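Local coordinates for penicillin binding protein 2X (Streptococcus thermophilus, PDB 5U47) that probably acts as a transpeptidase that cross-links peptidoglycan strands during septal cell-wall synthesis and is the kind of enzyme beta-lactams inactivate by acylating an active-site serine, at residues Ser492-Val497 with Asn554-Ala559; Ile192-Lys197 with Leu203-Ile208; Val370-Leu375 with Val396-Val401. The protein carries 1 engineered substitution. All coordinates share one frame; numbering follows the deposited sequence.

Interaction 1: Ser492-Val497 with Asn554-Ala559; sequences SPIIQV and NNNFFA
I494 carries this contact, laying its extended side chain against the first turn of the chain that leads into helix 558-572. With CG1 beside the backbone N (chi1 -69°) and chi2 extended, CD1 reaches furthest, ending 3.6 Å from N555 CB and 3.2 Å from N556 OD1. The N556 side chain crosses that of I494 at about a right angle and brings its carbonyl oxygen, not a carbon, against the methyl group. The other branch, CG2, faces the backbone, 3.7 Å from N555 O, and also meets A559, whose CB is 4.0 Å away. The turn itself is an Asx turn: N554 OD1 accepts from N556 N at 2.9 Å, just ahead of helix 558-572 in the transpeptidase domain, beside the five-stranded antiparallel sheet. A559 CB also lies 3.6 Å from I494 O, a carbonyl that is satisfied further along the helix by N563 ND2. I495 and F558 both touch V530 of strand 526-534. On the 492-497 side, the extended Q496 side chain runs alongside its own segment, and its NE2 donates to P493 O at 2.9 Å, in the carbonyl plane.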
ATOM      1  N   SER A 492      29.806  12.464 -14.348  1.00 39.50           N
ATOM      2  CA  SER A 492      28.821  11.443 -14.735  1.00 39.16           C
ATOM      3  C   SER A 492      27.488  11.654 -14.030  1.00 36.03           C
ATOM      4  O   SER A 492      27.407  12.444 -13.096  1.00 34.68           O
ATOM      5  CB  SER A 492      29.358  10.040 -14.412  1.00 39.55           C
ATOM      6  OG  SER A 492      29.580   9.899 -13.023  1.00 39.90           O
ATOM      7  N   PRO A 493      26.427  10.962 -14.490  1.00 35.10           N
ATOM      8  CA  PRO A 493      25.145  11.106 -13.793  1.00 33.63           C
ATOM      9  C   PRO A 493      25.178  10.580 -12.358  1.00 32.18           C
ATOM     10  O   PRO A 493      25.898   9.616 -12.058  1.00 32.12           O
ATOM     11  CB  PRO A 493      24.189  10.244 -14.621  1.00 33.29           C
ATOM     12  CG  PRO A 493      24.819  10.170 -15.971  1.00 34.75           C
ATOM     13  CD  PRO A 493      26.292  10.158 -15.715  1.00 36.13           C
ATOM     14  N   ILE A 494      24.412  11.220 -11.486  1.00 31.36           N
ATOM     15  CA  ILE A 494      24.277  10.753 -10.109  1.00 30.48           C
ATOM     16  C   ILE A 494      23.628   9.374 -10.109  1.00 29.84           C
ATOM     17  O   ILE A 494      24.119   8.448  -9.451  1.00 29.78           O
ATOM     18  CB  ILE A 494      23.419  11.717  -9.267  1.00 29.85           C
ATOM     19  CG1 ILE A 494      24.178  13.034  -9.065  1.00 31.26           C
ATOM     20  CG2 ILE A 494      23.053  11.089  -7.920  1.00 28.51           C
ATOM     21  CD1 ILE A 494      23.369  14.110  -8.357  1.00 31.50           C
ATOM     22  N   ILE A 495      22.527   9.248 -10.842  1.00 29.38           N
ATOM     23  CA  ILE A 495      21.794   7.987 -10.900  1.00 28.27           C
ATOM     24  C   ILE A 495      22.259   7.132 -12.078  1.00 28.94           C
ATOM     25  O   ILE A 495      22.133   7.517 -13.235  1.00 29.96           O
ATOM     26  CB  ILE A 495      20.274   8.216 -10.891  1.00 28.53           C
ATOM     27  CG1 ILE A 495      19.892   8.868  -9.551  1.00 29.99           C
ATOM     28  CG2 ILE A 495      19.536   6.881 -11.033  1.00 27.76           C
ATOM     29  CD1 ILE A 495      18.432   9.221  -9.400  1.00 31.99           C
ATOM     30  N   GLN A 496      22.812   5.969 -11.740  1.00 28.91           N
ATOM     31  CA  GLN A 496      23.308   5.028 -12.716  1.00 31.07           C
ATOM     32  C   GLN A 496      22.788   3.636 -12.384  1.00 30.52           C
ATOM     33  O   GLN A 496      22.676   3.280 -11.211  1.00 30.35           O
ATOM     34  CB  GLN A 496      24.846   5.030 -12.716  1.00 32.72           C
ATOM     35  CG  GLN A 496      25.467   6.356 -13.141  1.00 34.90           C
ATOM     36  CD  GLN A 496      26.981   6.332 -13.148  1.00 37.20           C
ATOM     37  OE1 GLN A 496      27.595   5.289 -13.371  1.00 40.69           O
ATOM     38  NE2 GLN A 496      27.592   7.485 -12.933  1.00 37.26           N
ATOM     39  N   VAL A 497      22.439   2.876 -13.422  1.00 30.76           N
ATOM     40  CA  VAL A 497      21.969   1.495 -13.283  1.00 31.18           C
ATOM     41  C   VAL A 497      22.680   0.700 -14.384  1.00 32.78           C
ATOM     42  O   VAL A 497      22.270   0.722 -15.552  1.00 31.84           O
ATOM     43  CB  VAL A 497      20.436   1.407 -13.405  1.00 30.30           C
ATOM     44  CG1 VAL A 497      19.969  -0.019 -13.161  1.00 30.91           C
ATOM     45  CG2 VAL A 497      19.767   2.345 -12.406  1.00 30.55           C
ATOM     46  N   ASN A 554      22.612  16.899  -0.404  1.00 40.87           N
ATOM     47  CA  ASN A 554      23.334  16.972  -1.649  1.00 41.47           C
ATOM     48  C   ASN A 554      22.600  15.994  -2.565  1.00 37.69           C
ATOM     49  O   ASN A 554      22.277  14.891  -2.138  1.00 35.51           O
ATOM     50  CB  ASN A 554      24.788  16.546  -1.428  1.00 44.37           C
ATOM     51  CG  ASN A 554      25.637  16.675  -2.671  1.00 46.22           C
ATOM     52  OD1 ASN A 554      25.213  16.333  -3.780  1.00 45.47           O
ATOM     53  ND2 ASN A 554      26.860  17.136  -2.486  1.00 49.18           N
ATOM     54  N   ASN A 555      22.332  16.380  -3.806  1.00 36.57           N
ATOM     55  CA  ASN A 555      21.638  15.471  -4.729  1.00 36.39           C
ATOM     56  C   ASN A 555      22.335  14.125  -4.898  1.00 33.83           C
ATOM     57  O   ASN A 555      21.682  13.129  -5.172  1.00 30.94           O
ATOM     58  CB  ASN A 555      21.364  16.135  -6.080  1.00 38.39           C
ATOM     59  CG  ASN A 555      20.175  17.083  -6.034  1.00 39.55           C
ATOM     60  OD1 ASN A 555      19.287  16.946  -5.191  1.00 40.24           O
ATOM     61  ND2 ASN A 555      20.136  18.028  -6.959  1.00 41.37           N
ATOM     62  N   ASN A 556      23.651  14.101  -4.699  1.00 34.58           N
ATOM     63  CA  ASN A 556      24.435  12.877  -4.778  1.00 35.06           C
ATOM     64  C   ASN A 556      23.951  11.811  -3.802  1.00 32.47           C
ATOM     65  O   ASN A 556      24.211  10.618  -4.015  1.00 31.46           O
ATOM     66  CB  ASN A 556      25.917  13.167  -4.492  1.00 40.05           C
ATOM     67  CG  ASN A 556      26.555  14.068  -5.542  1.00 44.17           C
ATOM     68  OD1 ASN A 556      26.034  14.215  -6.643  1.00 48.23           O
ATOM     69  ND2 ASN A 556      27.688  14.683  -5.197  1.00 47.22           N
ATOM     70  N   PHE A 557      23.262  12.221  -2.734  1.00 31.22           N
ATOM     71  CA  PHE A 557      22.768  11.243  -1.768  1.00 30.99           C
ATOM     72  C   PHE A 557      21.747  10.293  -2.360  1.00 29.52           C
ATOM     73  O   PHE A 557      21.596   9.189  -1.848  1.00 28.98           O
ATOM     74  CB  PHE A 557      22.170  11.875  -0.504  1.00 32.23           C
ATOM     75  CG  PHE A 557      23.158  12.641   0.346  1.00 33.92           C
ATOM     76  CD1 PHE A 557      24.495  12.283   0.416  1.00 35.62           C
ATOM     77  CD2 PHE A 557      22.707  13.666   1.169  1.00 34.88           C
ATOM     78  CE1 PHE A 557      25.378  12.986   1.223  1.00 38.12           C
ATOM     79  CE2 PHE A 557      23.588  14.364   1.992  1.00 36.41           C
ATOM     80  CZ  PHE A 557      24.924  14.024   2.017  1.00 37.73           C
ATOM     81  N   PHE A 558      21.051  10.702  -3.422  1.00 28.13           N
ATOM     82  CA  PHE A 558      20.079   9.801  -4.045  1.00 27.35           C
ATOM     83  C   PHE A 558      20.729   8.536  -4.593  1.00 27.22           C
ATOM     84  O   PHE A 558      20.071   7.498  -4.691  1.00 26.71           O
ATOM     85  CB  PHE A 558      19.277  10.484  -5.156  1.00 26.49           C
ATOM     86  CG  PHE A 558      18.236  11.444  -4.670  1.00 26.55           C
ATOM     87  CD1 PHE A 558      17.307  11.061  -3.714  1.00 26.28           C
ATOM     88  CD2 PHE A 558      18.129  12.707  -5.232  1.00 27.95           C
ATOM     89  CE1 PHE A 558      16.323  11.938  -3.281  1.00 27.04           C
ATOM     90  CE2 PHE A 558      17.130  13.589  -4.821  1.00 28.21           C
ATOM     91  CZ  PHE A 558      16.228  13.207  -3.842  1.00 26.94           C
ATOM     92  N   ALA A 559      22.012   8.618  -4.937  1.00 28.93           N
ATOM     93  CA  ALA A 559      22.735   7.459  -5.459  1.00 28.73           C
ATOM     94  C   ALA A 559      22.818   6.346  -4.420  1.00 29.32           C
ATOM     95  O   ALA A 559      22.927   5.182  -4.769  1.00 29.07           O
ATOM     96  CB  ALA A 559      24.114   7.846  -5.908  1.00 31.23           C
TER

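Interaction 2: Ile192-Lys197 with Leu203-Ile208; sequences IYEKDK and LGTETI
T205 meets E194 in the tighter half of this contact, where its OG1 accepts from E194 N at 3.2 Å. The hydroxyl sits between the backbone N and the carbonyl carbon of its own residue (chi1 58°), facing the 192-197 segment, and it also bonds to L202 O. E194 then runs extended across T205 and brings OE2 to 3.2 Å from the methyl CG2; the same oxygen is bonded to Y60 OH. Next along, the buried Y193 ring lies side by side with E206. E206 CG is over one ring face, although the modelled spacing is too short to be trusted, and L203 CD2 approaches Y193 CE2 obliquely at 4.1 Å. Y193 OH hydrogen-bonds to E137 OE2. The ends of the two segments join the small antiparallel sheet of strands 26-28, 189-192 and 207-210, in which I192 and T207 form a hydrogen-bonded pair: I192 N to T207 O is 3.0 Å, and T207 N to I192 O is 3.2 Å. Here two bonds hold the backbones while both side chains stand exposed on the same face, giving the contact its solvent side. In the other direction K195, D196 and K197 lead away from the partner, and K197 is poorly ordered.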
ATOM      1  N   ILE A 192     -17.954 -25.043  24.107  1.00 39.59           N
ATOM      2  CA  ILE A 192     -18.558 -25.030  25.418  1.00 41.42           C
ATOM      3  C   ILE A 192     -17.416 -25.260  26.396  1.00 41.04           C
ATOM      4  O   ILE A 192     -16.783 -26.312  26.388  1.00 40.96           O
ATOM      5  CB  ILE A 192     -19.618 -26.142  25.593  1.00 41.98           C
ATOM      6  CG1 ILE A 192     -20.727 -25.975  24.556  1.00 43.02           C
ATOM      7  CG2 ILE A 192     -20.189 -26.113  27.001  1.00 44.00           C
ATOM      8  CD1 ILE A 192     -21.746 -27.096  24.553  1.00 44.05           C
ATOM      9  N   TYR A 193     -17.130 -24.256  27.201  1.00 42.52           N
ATOM     10  CA  TYR A 193     -16.123 -24.397  28.245  1.00 44.72           C
ATOM     11  C   TYR A 193     -16.852 -24.816  29.475  1.00 45.93           C
ATOM     12  O   TYR A 193     -18.008 -24.482  29.636  1.00 47.18           O
ATOM     13  CB  TYR A 193     -15.459 -23.060  28.557  1.00 45.04           C
ATOM     14  CG  TYR A 193     -14.427 -22.603  27.582  1.00 43.23           C
ATOM     15  CD1 TYR A 193     -14.769 -22.231  26.286  1.00 43.07           C
ATOM     16  CD2 TYR A 193     -13.091 -22.489  27.967  1.00 43.86           C
ATOM     17  CE1 TYR A 193     -13.801 -21.790  25.389  1.00 41.33           C
ATOM     18  CE2 TYR A 193     -12.129 -22.027  27.088  1.00 42.21           C
ATOM     19  CZ  TYR A 193     -12.487 -21.692  25.799  1.00 41.49           C
ATOM     20  OH  TYR A 193     -11.522 -21.257  24.928  1.00 41.61           O
ATOM     21  N   GLU A 194     -16.178 -25.555  30.343  1.00 48.65           N
ATOM     22  CA  GLU A 194     -16.744 -25.895  31.635  1.00 51.25           C
ATOM     23  C   GLU A 194     -16.611 -24.639  32.502  1.00 52.69           C
ATOM     24  O   GLU A 194     -15.710 -23.819  32.281  1.00 49.54           O
ATOM     25  CB  GLU A 194     -16.004 -27.081  32.251  1.00 53.22           C
ATOM     26  CG  GLU A 194     -16.145 -28.366  31.448  1.00 54.25           C
ATOM     27  CD  GLU A 194     -15.309 -29.512  31.987  1.00 57.27           C
ATOM     28  OE1 GLU A 194     -15.819 -30.652  32.034  1.00 64.19           O
ATOM     29  OE2 GLU A 194     -14.153 -29.284  32.384  1.00 57.65           O
ATOM     30  N   LYS A 195     -17.538 -24.472  33.448  1.00 55.48           N
ATOM     31  CA  LYS A 195     -17.551 -23.327  34.358  1.00 58.51           C
ATOM     32  C   LYS A 195     -17.602 -23.801  35.804  1.00 61.65           C
ATOM     33  O   LYS A 195     -18.096 -24.893  36.086  1.00 59.19           O
ATOM     34  CB  LYS A 195     -18.765 -22.402  34.107  1.00 60.37           C
ATOM     35  CG  LYS A 195     -18.771 -21.628  32.785  1.00 62.29           C
ATOM     36  CD  LYS A 195     -19.419 -22.387  31.632  1.00 62.83           C
ATOM     37  CE  LYS A 195     -19.045 -21.789  30.269  1.00 61.17           C
ATOM     38  NZ  LYS A 195     -19.350 -20.339  30.109  1.00 61.52           N
ATOM     39  N   ASP A 196     -17.070 -22.985  36.715  1.00 64.97           N
ATOM     40  CA  ASP A 196     -17.189 -23.279  38.152  1.00 71.69           C
ATOM     41  C   ASP A 196     -18.620 -22.888  38.567  1.00 75.99           C
ATOM     42  O   ASP A 196     -19.383 -22.396  37.729  1.00 75.52           O
ATOM     43  CB  ASP A 196     -16.111 -22.553  38.983  1.00 73.28           C
ATOM     44  CG  ASP A 196     -16.109 -21.039  38.789  1.00 75.33           C
ATOM     45  OD1 ASP A 196     -16.990 -20.502  38.087  1.00 78.50           O
ATOM     46  OD2 ASP A 196     -15.199 -20.383  39.334  1.00 76.26           O
ATOM     47  N   LYS A 197     -18.998 -23.105  39.826  1.00 81.67           N
ATOM     48  CA  LYS A 197     -20.357 -22.722  40.265  1.00 87.02           C
ATOM     49  C   LYS A 197     -20.621 -21.199  40.161  1.00 90.42           C
ATOM     50  O   LYS A 197     -21.772 -20.777  40.019  1.00 93.92           O
ATOM     51  CB  LYS A 197     -20.664 -23.256  41.677  1.00 90.94           C
ATOM     52  CG  LYS A 197     -21.237 -24.679  41.718  1.00 92.44           C
ATOM     53  CD  LYS A 197     -20.432 -25.721  40.940  1.00 92.92           C
ATOM     54  CE  LYS A 197     -19.034 -25.970  41.507  1.00 93.94           C
ATOM     55  NZ  LYS A 197     -18.263 -26.926  40.655  1.00 92.26           N
ATOM     56  N   LEU A 203     -10.380 -22.695  32.032  1.00 47.20           N
ATOM     57  CA  LEU A 203      -9.587 -22.749  30.807  1.00 45.40           C
ATOM     58  C   LEU A 203      -8.984 -24.132  30.524  1.00 44.50           C
ATOM     59  O   LEU A 203      -8.688 -24.908  31.445  1.00 42.92           O
ATOM     60  CB  LEU A 203      -8.510 -21.662  30.833  1.00 46.62           C
ATOM     61  CG  LEU A 203      -9.050 -20.222  30.902  1.00 47.55           C
ATOM     62  CD1 LEU A 203      -7.926 -19.230  31.156  1.00 48.42           C
ATOM     63  CD2 LEU A 203      -9.827 -19.846  29.644  1.00 47.93           C
ATOM     64  N   GLY A 204      -8.851 -24.431  29.228  1.00 42.12           N
ATOM     65  CA  GLY A 204      -8.291 -25.697  28.756  1.00 42.66           C
ATOM     66  C   GLY A 204      -9.235 -26.890  28.718  1.00 45.10           C
ATOM     67  O   GLY A 204      -8.846 -27.960  28.256  1.00 45.63           O
ATOM     68  N   THR A 205     -10.479 -26.690  29.153  1.00 45.95           N
ATOM     69  CA  THR A 205     -11.484 -27.759  29.239  1.00 48.81           C
ATOM     70  C   THR A 205     -12.441 -27.885  28.053  1.00 49.62           C
ATOM     71  O   THR A 205     -13.242 -28.817  28.017  1.00 50.02           O
ATOM     72  CB  THR A 205     -12.375 -27.527  30.483  1.00 49.90           C
ATOM     73  OG1 THR A 205     -13.006 -26.231  30.391  1.00 51.21           O
ATOM     74  CG2 THR A 205     -11.556 -27.618  31.739  1.00 50.41           C
ATOM     75  N   GLU A 206     -12.378 -26.915  27.141  1.00 51.12           N
ATOM     76  CA  GLU A 206     -13.233 -26.829  25.930  1.00 53.21           C
ATOM     77  C   GLU A 206     -13.587 -28.082  25.190  1.00 51.51           C
ATOM     78  O   GLU A 206     -12.776 -28.997  25.049  1.00 50.58           O
ATOM     79  CB  GLU A 206     -12.571 -25.986  24.804  1.00 53.60           C
ATOM     80  CG  GLU A 206     -12.039 -24.655  25.199  1.00 57.09           C
ATOM     81  CD  GLU A 206     -10.696 -24.757  25.883  1.00 59.49           C
ATOM     82  OE1 GLU A 206      -9.672 -24.840  25.181  1.00 65.54           O
ATOM     83  OE2 GLU A 206     -10.682 -24.729  27.129  1.00 57.97           O
ATOM     84  N   THR A 207     -14.801 -28.054  24.651  1.00 50.06           N
ATOM     85  CA  THR A 207     -15.285 -29.049  23.735  1.00 48.44           C
ATOM     86  C   THR A 207     -15.749 -28.188  22.569  1.00 44.98           C
ATOM     87  O   THR A 207     -16.685 -27.413  22.709  1.00 42.98           O
ATOM     88  CB  THR A 207     -16.475 -29.858  24.282  1.00 51.44           C
ATOM     89  OG1 THR A 207     -16.052 -30.652  25.393  1.00 53.91           O
ATOM     90  CG2 THR A 207     -17.041 -30.777  23.194  1.00 51.03           C
ATOM     91  N   ILE A 208     -15.057 -28.289  21.441  1.00 43.16           N
ATOM     92  CA  ILE A 208     -15.418 -27.535  20.247  1.00 43.52           C
ATOM     93  C   ILE A 208     -16.732 -28.092  19.713  1.00 41.58           C
ATOM     94  O   ILE A 208     -16.900 -29.306  19.613  1.00 41.08           O
ATOM     95  CB  ILE A 208     -14.297 -27.589  19.189  1.00 44.87           C
ATOM     96  CG1 ILE A 208     -13.075 -26.817  19.727  1.00 46.67           C
ATOM     97  CG2 ILE A 208     -14.777 -27.009  17.863  1.00 45.81           C
ATOM     98  CD1 ILE A 208     -11.821 -26.905  18.878  1.00 47.80           C
TER

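Interaction 3: Val370-Leu375 with Val396-Val401; sequences VWSNYL and VSQNSV
Q398 reaches across to S372, the one direct side-chain contact between helix 368-377 and the turn that starts helix 400-405. Both helices belong to the transpeptidase domain, of the serine beta-lactamase-like fold, and the two segments meet at its surface, burying only 93 Å² between them. V396, at the start of the second segment, points toward the first helix but keeps its distance: its CG1 is 5.0 Å from L375 CD1, and F380 touches both residues. At S397 the chain bends in an ST turn, the hydroxyl OG accepting from N399 N at 3.0 Å.

Q398 follows, its chain bent at chi2 (-55°) so that the amide is carried toward the helix. Its OE1 lies 3.1 Å from S372 OG, a possible hydrogen bond that is not settled, since the hydroxyl proton has another acceptor within reach. S372 holds OG anti to its backbone N (chi1 175°) and beside its own carbonyl carbon, which allows the one water to bridge both oxygens. The water donates to S372 O at 2.8 Å, stands 2.9 Å from S372 OG, and accepts from Q398 NE2 at 3.3 Å. The amide thus turns its oxygen to the hydroxyl and its nitrogen to the water. Elsewhere on helix 368-377, buried W371 packs on I403 of helix 400-405 and bonds through NE1 to S406 OG.

Beyond Q398 the segment leaves the first helix, and N399 takes the N-cap position of helix 400-405. The capping bond is weak: V401 N donates to N399 OD1 over 3.2 Å, at an N-H...O angle of 133°.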
ATOM      1  N   VAL A 370      -6.638  24.113 -19.783  1.00 40.84           N
ATOM      2  CA  VAL A 370      -6.006  22.910 -20.324  1.00 40.20           C
ATOM      3  C   VAL A 370      -5.163  22.201 -19.250  1.00 39.12           C
ATOM      4  O   VAL A 370      -5.349  21.006 -19.000  1.00 37.67           O
ATOM      5  CB  VAL A 370      -5.155  23.239 -21.576  1.00 40.72           C
ATOM      6  CG1 VAL A 370      -4.307  22.039 -21.991  1.00 40.48           C
ATOM      7  CG2 VAL A 370      -6.059  23.672 -22.739  1.00 42.82           C
ATOM      8  N   TRP A 371      -4.256  22.931 -18.608  1.00 37.30           N
ATOM      9  CA  TRP A 371      -3.429  22.336 -17.555  1.00 36.14           C
ATOM     10  C   TRP A 371      -4.283  21.718 -16.440  1.00 36.26           C
ATOM     11  O   TRP A 371      -4.019  20.587 -15.999  1.00 34.92           O
ATOM     12  CB  TRP A 371      -2.425  23.352 -16.991  1.00 35.74           C
ATOM     13  CG  TRP A 371      -1.597  22.850 -15.811  1.00 34.48           C
ATOM     14  CD1 TRP A 371      -1.439  23.465 -14.602  1.00 35.20           C
ATOM     15  CD2 TRP A 371      -0.860  21.614 -15.727  1.00 33.17           C
ATOM     16  NE1 TRP A 371      -0.639  22.695 -13.772  1.00 34.35           N
ATOM     17  CE2 TRP A 371      -0.272  21.559 -14.443  1.00 32.67           C
ATOM     18  CE3 TRP A 371      -0.643  20.549 -16.614  1.00 32.94           C
ATOM     19  CZ2 TRP A 371       0.520  20.484 -14.028  1.00 31.27           C
ATOM     20  CZ3 TRP A 371       0.132  19.482 -16.200  1.00 32.17           C
ATOM     21  CH2 TRP A 371       0.711  19.458 -14.920  1.00 31.32           C
ATOM     22  N   SER A 372      -5.303  22.437 -15.996  1.00 36.91           N
ATOM     23  CA  SER A 372      -6.159  21.949 -14.927  1.00 38.49           C
ATOM     24  C   SER A 372      -6.881  20.628 -15.336  1.00 38.39           C
ATOM     25  O   SER A 372      -7.092  19.719 -14.497  1.00 35.50           O
ATOM     26  CB  SER A 372      -7.152  23.037 -14.510  1.00 41.24           C
ATOM     27  OG  SER A 372      -8.067  22.542 -13.540  1.00 43.90           O
ATOM     28  N   ASN A 373      -7.212  20.525 -16.620  1.00 38.58           N
ATOM     29  CA  ASN A 373      -7.836  19.328 -17.155  1.00 39.11           C
ATOM     30  C   ASN A 373      -6.824  18.168 -17.204  1.00 36.84           C
ATOM     31  O   ASN A 373      -7.204  17.017 -16.997  1.00 35.84           O
ATOM     32  CB  ASN A 373      -8.400  19.586 -18.548  1.00 40.13           C
ATOM     33  CG  ASN A 373      -9.264  18.452 -19.037  1.00 39.87           C
ATOM     34  OD1 ASN A 373      -8.941  17.803 -20.031  1.00 39.06           O
ATOM     35  ND2 ASN A 373     -10.349  18.168 -18.307  1.00 39.73           N
ATOM     36  N   TYR A 374      -5.551  18.463 -17.501  1.00 36.43           N
ATOM     37  CA  TYR A 374      -4.509  17.410 -17.477  1.00 35.79           C
ATOM     38  C   TYR A 374      -4.339  16.852 -16.077  1.00 34.14           C
ATOM     39  O   TYR A 374      -4.188  15.641 -15.917  1.00 33.81           O
ATOM     40  CB  TYR A 374      -3.157  17.857 -18.060  1.00 34.97           C
ATOM     41  CG  TYR A 374      -3.074  17.723 -19.566  1.00 35.41           C
ATOM     42  CD1 TYR A 374      -2.945  16.469 -20.159  1.00 35.04           C
ATOM     43  CD2 TYR A 374      -3.116  18.844 -20.409  1.00 37.53           C
ATOM     44  CE1 TYR A 374      -2.878  16.323 -21.534  1.00 34.60           C
ATOM     45  CE2 TYR A 374      -3.044  18.705 -21.790  1.00 35.96           C
ATOM     46  CZ  TYR A 374      -2.926  17.441 -22.344  1.00 37.28           C
ATOM     47  OH  TYR A 374      -2.856  17.274 -23.713  1.00 36.86           O
ATOM     48  N   LEU A 375      -4.384  17.721 -15.067  1.00 33.40           N
ATOM     49  CA  LEU A 375      -4.276  17.273 -13.680  1.00 32.93           C
ATOM     50  C   LEU A 375      -5.475  16.391 -13.322  1.00 34.37           C
ATOM     51  O   LEU A 375      -5.367  15.463 -12.519  1.00 29.87           O
ATOM     52  CB  LEU A 375      -4.195  18.453 -12.728  1.00 33.41           C
ATOM     53  CG  LEU A 375      -2.896  19.260 -12.731  1.00 34.16           C
ATOM     54  CD1 LEU A 375      -3.087  20.565 -11.983  1.00 34.57           C
ATOM     55  CD2 LEU A 375      -1.755  18.456 -12.115  1.00 34.10           C
ATOM     56  N   VAL A 396      -6.640  19.838  -4.602  1.00 33.79           N
ATOM     57  CA  VAL A 396      -6.366  20.535  -5.852  1.00 33.59           C
ATOM     58  C   VAL A 396      -7.160  21.839  -5.847  1.00 34.55           C
ATOM     59  O   VAL A 396      -8.350  21.840  -5.608  1.00 32.97           O
ATOM     60  CB  VAL A 396      -6.719  19.682  -7.065  1.00 34.62           C
ATOM     61  CG1 VAL A 396      -6.460  20.456  -8.352  1.00 35.36           C
ATOM     62  CG2 VAL A 396      -5.919  18.385  -7.032  1.00 35.32           C
ATOM     63  N   SER A 397      -6.472  22.945  -6.091  1.00 34.26           N
ATOM     64  CA  SER A 397      -7.083  24.258  -6.048  1.00 36.80           C
ATOM     65  C   SER A 397      -7.484  24.726  -7.424  1.00 37.98           C
ATOM     66  O   SER A 397      -6.840  24.392  -8.415  1.00 38.87           O
ATOM     67  CB  SER A 397      -6.095  25.267  -5.464  1.00 36.25           C
ATOM     68  OG  SER A 397      -6.616  26.569  -5.533  1.00 36.44           O
ATOM     69  N   GLN A 398      -8.550  25.499  -7.484  1.00 39.53           N
ATOM     70  CA  GLN A 398      -8.953  26.086  -8.764  1.00 41.91           C
ATOM     71  C   GLN A 398      -8.616  27.588  -8.813  1.00 41.49           C
ATOM     72  O   GLN A 398      -9.096  28.290  -9.686  1.00 42.49           O
ATOM     73  CB  GLN A 398     -10.420  25.774  -9.091  1.00 43.80           C
ATOM     74  CG  GLN A 398     -10.735  24.262  -9.197  1.00 45.03           C
ATOM     75  CD  GLN A 398      -9.858  23.505 -10.208  1.00 47.11           C
ATOM     76  OE1 GLN A 398      -9.462  24.051 -11.244  1.00 51.82           O
ATOM     77  NE2 GLN A 398      -9.567  22.231  -9.912  1.00 44.46           N
ATOM     78  N   ASN A 399      -7.778  28.064  -7.878  1.00 39.11           N
ATOM     79  CA  ASN A 399      -7.323  29.455  -7.875  1.00 39.71           C
ATOM     80  C   ASN A 399      -6.224  29.603  -8.939  1.00 38.09           C
ATOM     81  O   ASN A 399      -5.325  28.764  -9.009  1.00 34.89           O
ATOM     82  CB  ASN A 399      -6.765  29.820  -6.503  1.00 40.15           C
ATOM     83  CG  ASN A 399      -6.314  31.253  -6.423  1.00 42.70           C
ATOM     84  OD1 ASN A 399      -5.122  31.551  -6.538  1.00 44.74           O
ATOM     85  ND2 ASN A 399      -7.257  32.154  -6.251  1.00 43.77           N
ATOM     86  N   SER A 400      -6.284  30.673  -9.738  1.00 38.92           N
ATOM     87  CA  SER A 400      -5.344  30.876 -10.861  1.00 39.31           C
ATOM     88  C   SER A 400      -3.873  30.819 -10.444  1.00 38.49           C
ATOM     89  O   SER A 400      -3.053  30.255 -11.156  1.00 36.58           O
ATOM     90  CB  SER A 400      -5.631  32.185 -11.607  1.00 41.43           C
ATOM     91  OG  SER A 400      -5.326  33.315 -10.797  1.00 45.17           O
ATOM     92  N   VAL A 401      -3.560  31.391  -9.290  1.00 38.83           N
ATOM     93  CA  VAL A 401      -2.193  31.372  -8.772  1.00 39.24           C
ATOM     94  C   VAL A 401      -1.735  29.938  -8.464  1.00 36.59           C
ATOM     95  O   VAL A 401      -0.627  29.558  -8.852  1.00 35.85           O
ATOM     96  CB  VAL A 401      -2.039  32.267  -7.521  1.00 39.94           C
ATOM     97  CG1 VAL A 401      -0.594  32.222  -7.017  1.00 39.83           C
ATOM     98  CG2 VAL A 401      -2.461  33.691  -7.838  1.00 42.11           C
TER
HETATM   99  O   HOH W   1      -7.748  20.252 -11.808  1.00 39.89           O

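Interactions 1 and 3 both lie in the transpeptidase domain, with centres about 32 Å apart, whereas interaction 2 lies in the dimerisation domain, across the chain's centre, its own centre about 65 Å from that of either. No two of them share a helix or strand. Interaction 1 is the most enclosed: a buried isoleucine packs on the turn ahead of a helix without any hydrogen bond between its segments. Interaction 2 buries the most surface and mixes strand pairing with side-chain packing at the surface. Interaction 3 is smallest and polar, relying on a hydroxyl, an amide and a water. In both 1 and 3 a side-chain oxygen receives a backbone N-H just before a helix.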